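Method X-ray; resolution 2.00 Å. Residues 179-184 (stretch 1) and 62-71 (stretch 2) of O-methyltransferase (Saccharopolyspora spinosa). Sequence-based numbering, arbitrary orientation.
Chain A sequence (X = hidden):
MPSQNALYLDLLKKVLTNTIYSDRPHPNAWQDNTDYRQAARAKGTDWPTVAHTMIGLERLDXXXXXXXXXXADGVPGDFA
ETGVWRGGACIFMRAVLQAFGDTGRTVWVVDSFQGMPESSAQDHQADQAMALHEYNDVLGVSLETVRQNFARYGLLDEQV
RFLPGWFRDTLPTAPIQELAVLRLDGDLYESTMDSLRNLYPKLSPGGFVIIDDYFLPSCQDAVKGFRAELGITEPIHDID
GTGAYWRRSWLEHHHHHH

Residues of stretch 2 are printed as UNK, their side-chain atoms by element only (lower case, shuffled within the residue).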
# COMPACT_ATOMS: atom_id res chain seq x y z
N LEU A 179 15.65 -24.58 0.70
CA LEU A 179 14.93 -23.48 1.30
C LEU A 179 15.93 -22.68 2.08
O LEU A 179 16.80 -23.23 2.75
CB LEU A 179 13.84 -24.01 2.25
CG LEU A 179 12.62 -24.70 1.62
CD1 LEU A 179 11.72 -25.37 2.67
CD2 LEU A 179 11.82 -23.72 0.81
N ALA A 180 15.77 -21.36 2.00
CA ALA A 180 16.51 -20.46 2.87
C ALA A 180 15.62 -19.98 4.01
O ALA A 180 16.12 -19.57 5.06
CB ALA A 180 17.00 -19.26 2.07
N VAL A 181 14.31 -19.98 3.78
CA VAL A 181 13.36 -19.60 4.83
C VAL A 181 12.18 -20.57 4.82
O VAL A 181 11.62 -20.87 3.79
CB VAL A 181 12.85 -18.13 4.66
CG1 VAL A 181 11.71 -17.80 5.62
CG2 VAL A 181 13.97 -17.13 4.77
N LEU A 182 11.79 -21.04 5.99
CA LEU A 182 10.69 -21.99 6.11
C LEU A 182 9.77 -21.43 7.17
O LEU A 182 10.16 -21.34 8.34
CB LEU A 182 11.22 -23.39 6.50
CG LEU A 182 10.17 -24.43 6.95
CD1 LEU A 182 9.17 -24.68 5.82
CD2 LEU A 182 10.83 -25.75 7.43
N ARG A 183 8.58 -21.00 6.75
CA ARG A 183 7.61 -20.41 7.67
C ARG A 183 6.46 -21.39 7.91
O ARG A 183 5.84 -21.87 6.97
CB ARG A 183 7.11 -19.07 7.15
CG ARG A 183 6.28 -18.30 8.17
CD ARG A 183 5.86 -16.89 7.71
NE ARG A 183 5.69 -16.16 8.94
CZ ARG A 183 4.60 -16.19 9.69
NH1 ARG A 183 3.48 -16.79 9.26
NH2 ARG A 183 4.63 -15.55 10.85
N LEU A 184 6.23 -21.73 9.18
CA LEU A 184 5.18 -22.68 9.58
C LEU A 184 4.05 -21.92 10.22
O LEU A 184 4.23 -21.20 11.22
CB LEU A 184 5.69 -23.72 10.55
CG LEU A 184 6.38 -24.95 9.99
CD1 LEU A 184 7.62 -24.60 9.22
CD2 LEU A 184 6.72 -25.85 11.15
N UNK A 62 9.42 -9.47 11.55
CA UNK A 62 10.33 -10.59 11.72
C UNK A 62 10.59 -11.25 10.38
O UNK A 62 11.75 -11.61 10.02
n UNK A 62 11.60 -13.04 13.33
c UNK A 62 10.46 -12.94 12.68
c UNK A 62 9.76 -11.59 12.73
o UNK A 62 10.00 -13.87 12.00
N UNK A 63 9.53 -11.39 9.59
CA UNK A 63 9.67 -12.08 8.29
C UNK A 63 10.63 -11.29 7.40
O UNK A 63 11.50 -11.86 6.75
c UNK A 63 8.95 -14.34 6.44
c UNK A 63 8.20 -13.06 6.35
c UNK A 63 6.71 -13.36 6.05
c UNK A 63 8.31 -12.25 7.65
N UNK A 64 10.52 -9.97 7.45
CA UNK A 64 11.39 -9.12 6.64
C UNK A 64 12.86 -9.25 7.11
O UNK A 64 13.76 -9.30 6.28
n UNK A 64 12.16 -4.35 5.42
o UNK A 64 10.19 -5.03 6.25
c UNK A 64 10.97 -7.66 6.77
c UNK A 64 11.86 -6.70 5.93
c UNK A 64 11.32 -5.29 5.87
N UNK A 65 13.09 -9.25 8.42
CA UNK A 65 14.44 -9.39 9.01
C UNK A 65 15.08 -10.68 8.52
O UNK A 65 16.21 -10.68 8.04
c UNK A 65 16.63 -8.95 11.70
c UNK A 65 15.66 -9.76 11.23
c UNK A 65 17.25 -11.02 12.08
n UNK A 65 17.61 -9.76 12.23
n UNK A 65 16.07 -11.05 11.48
c UNK A 65 14.35 -9.43 10.55
N UNK A 66 14.32 -11.78 8.59
CA UNK A 66 14.84 -13.08 8.13
C UNK A 66 15.14 -13.14 6.62
O UNK A 66 16.18 -13.64 6.19
c UNK A 66 13.87 -14.21 8.51
s UNK A 66 13.68 -14.44 10.32
N UNK A 67 14.20 -12.70 5.81
CA UNK A 67 14.37 -12.73 4.37
C UNK A 67 15.57 -11.84 4.03
O UNK A 67 16.39 -12.23 3.19
c UNK A 67 11.91 -13.16 3.94
c UNK A 67 13.34 -12.02 2.12
c UNK A 67 13.09 -12.22 3.65
N UNK A 68 15.66 -10.65 4.66
CA UNK A 68 16.75 -9.71 4.33
C UNK A 68 18.12 -10.27 4.70
O UNK A 68 19.11 -10.02 4.00
o UNK A 68 15.96 -5.72 5.72
o UNK A 68 14.33 -5.40 4.29
c UNK A 68 16.54 -8.33 4.97
c UNK A 68 15.25 -6.10 4.77
c UNK A 68 15.53 -7.46 4.17
N UNK A 69 18.16 -11.04 5.78
CA UNK A 69 19.42 -11.59 6.30
C UNK A 69 19.91 -12.67 5.37
O UNK A 69 21.11 -12.76 5.04
c UNK A 69 19.22 -12.14 7.72
N UNK A 70 18.98 -13.51 4.95
CA UNK A 70 19.27 -14.57 3.99
C UNK A 70 19.81 -14.01 2.67
O UNK A 70 20.72 -14.60 2.05
c UNK A 70 17.99 -15.38 3.73
c UNK A 70 17.88 -16.55 4.75
c UNK A 70 17.89 -15.86 2.32
N UNK A 71 19.20 -12.92 2.20
CA UNK A 71 19.65 -12.28 0.97
C UNK A 71 21.05 -11.65 1.15
O UNK A 71 21.91 -11.83 0.30
c UNK A 71 17.32 -12.78 -0.99
c UNK A 71 16.53 -10.44 -0.48
c UNK A 71 18.67 -11.20 0.52
c UNK A 71 17.28 -11.66 0.05
O HOH W 1 7.50 -14.00 11.00

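Position 62 has four side-chain atoms: two carbons, the second carrying one oxygen and one nitrogen. It makes no direct contact with stretch 1. The residue is Asn 62. Water 1 donates to Asn 62 OD1, 2.7 Å from its O, and accepts from Arg 183 NH2, at 3.3 Å from its O, so it bridges the two stretches.

Position 63 has four carbons, forked at the second. One end carbon lies 4.0 Å from Arg 183 CD, and the other lies 4.5 Å from Val 181 CG1. The fork after one CH2 identifies Leu 63. Its CD2 also lies obliquely by the Arg 183 guanidinium.

Position 64 has three carbons, the third carrying one oxygen and one nitrogen. It is out of reach of stretch 1. This is Gln 64.

Position 65 has one carbon, then a five-membered ring of three carbons and two nitrogens. The imidazole makes it His 65. It is exposed and far from the strand.

Position 66 has one carbon and one sulfur. The CA-to-CB bond points toward stretch 1, and the backbone O lies 4.4 Å from Val 181 CG2. The residue is Cys 66.

Position 67 has three carbons, branched at the first. Its CA lies 4.4 Å from Val 181 CG2, while its CB points sideways. This is Val 67.

Position 68 has three carbons, the third carrying two oxygens. The carboxylate identifies Glu 68. Its OE2 accepts a hydrogen bond from Gln 64 NE2 at 2.7 Å, one helical turn back and out of reach of the strand.

Position 69 has a single carbon and touches nothing on stretch 1. It is Ala 69.

Position 70 has three carbons, branched at the first. One branch lies 3.5 Å from Ala 180 CB; the other lies 3.5 Å from Ala 180 O and 4.0 Å from Val 181 CG2. It is Val 70.

Position 71 has four carbons, forked at the second. It is Leu 71, out of reach of stretch 1.

The helix runs nearly antiparallel to the strand, at 161°. Leu 63, Cys 66 and Val 70 point toward it, as the helical repeat allows. Ala 180, Val 181 and Arg 183 point back. Val 181 packs between Leu 63 and Val 70. No direct hydrogen bond joins the stretches; apolar packing and the bridge through water 1 make the contact.

Stretch 2, residues 62-71: NLQHCVEAVL
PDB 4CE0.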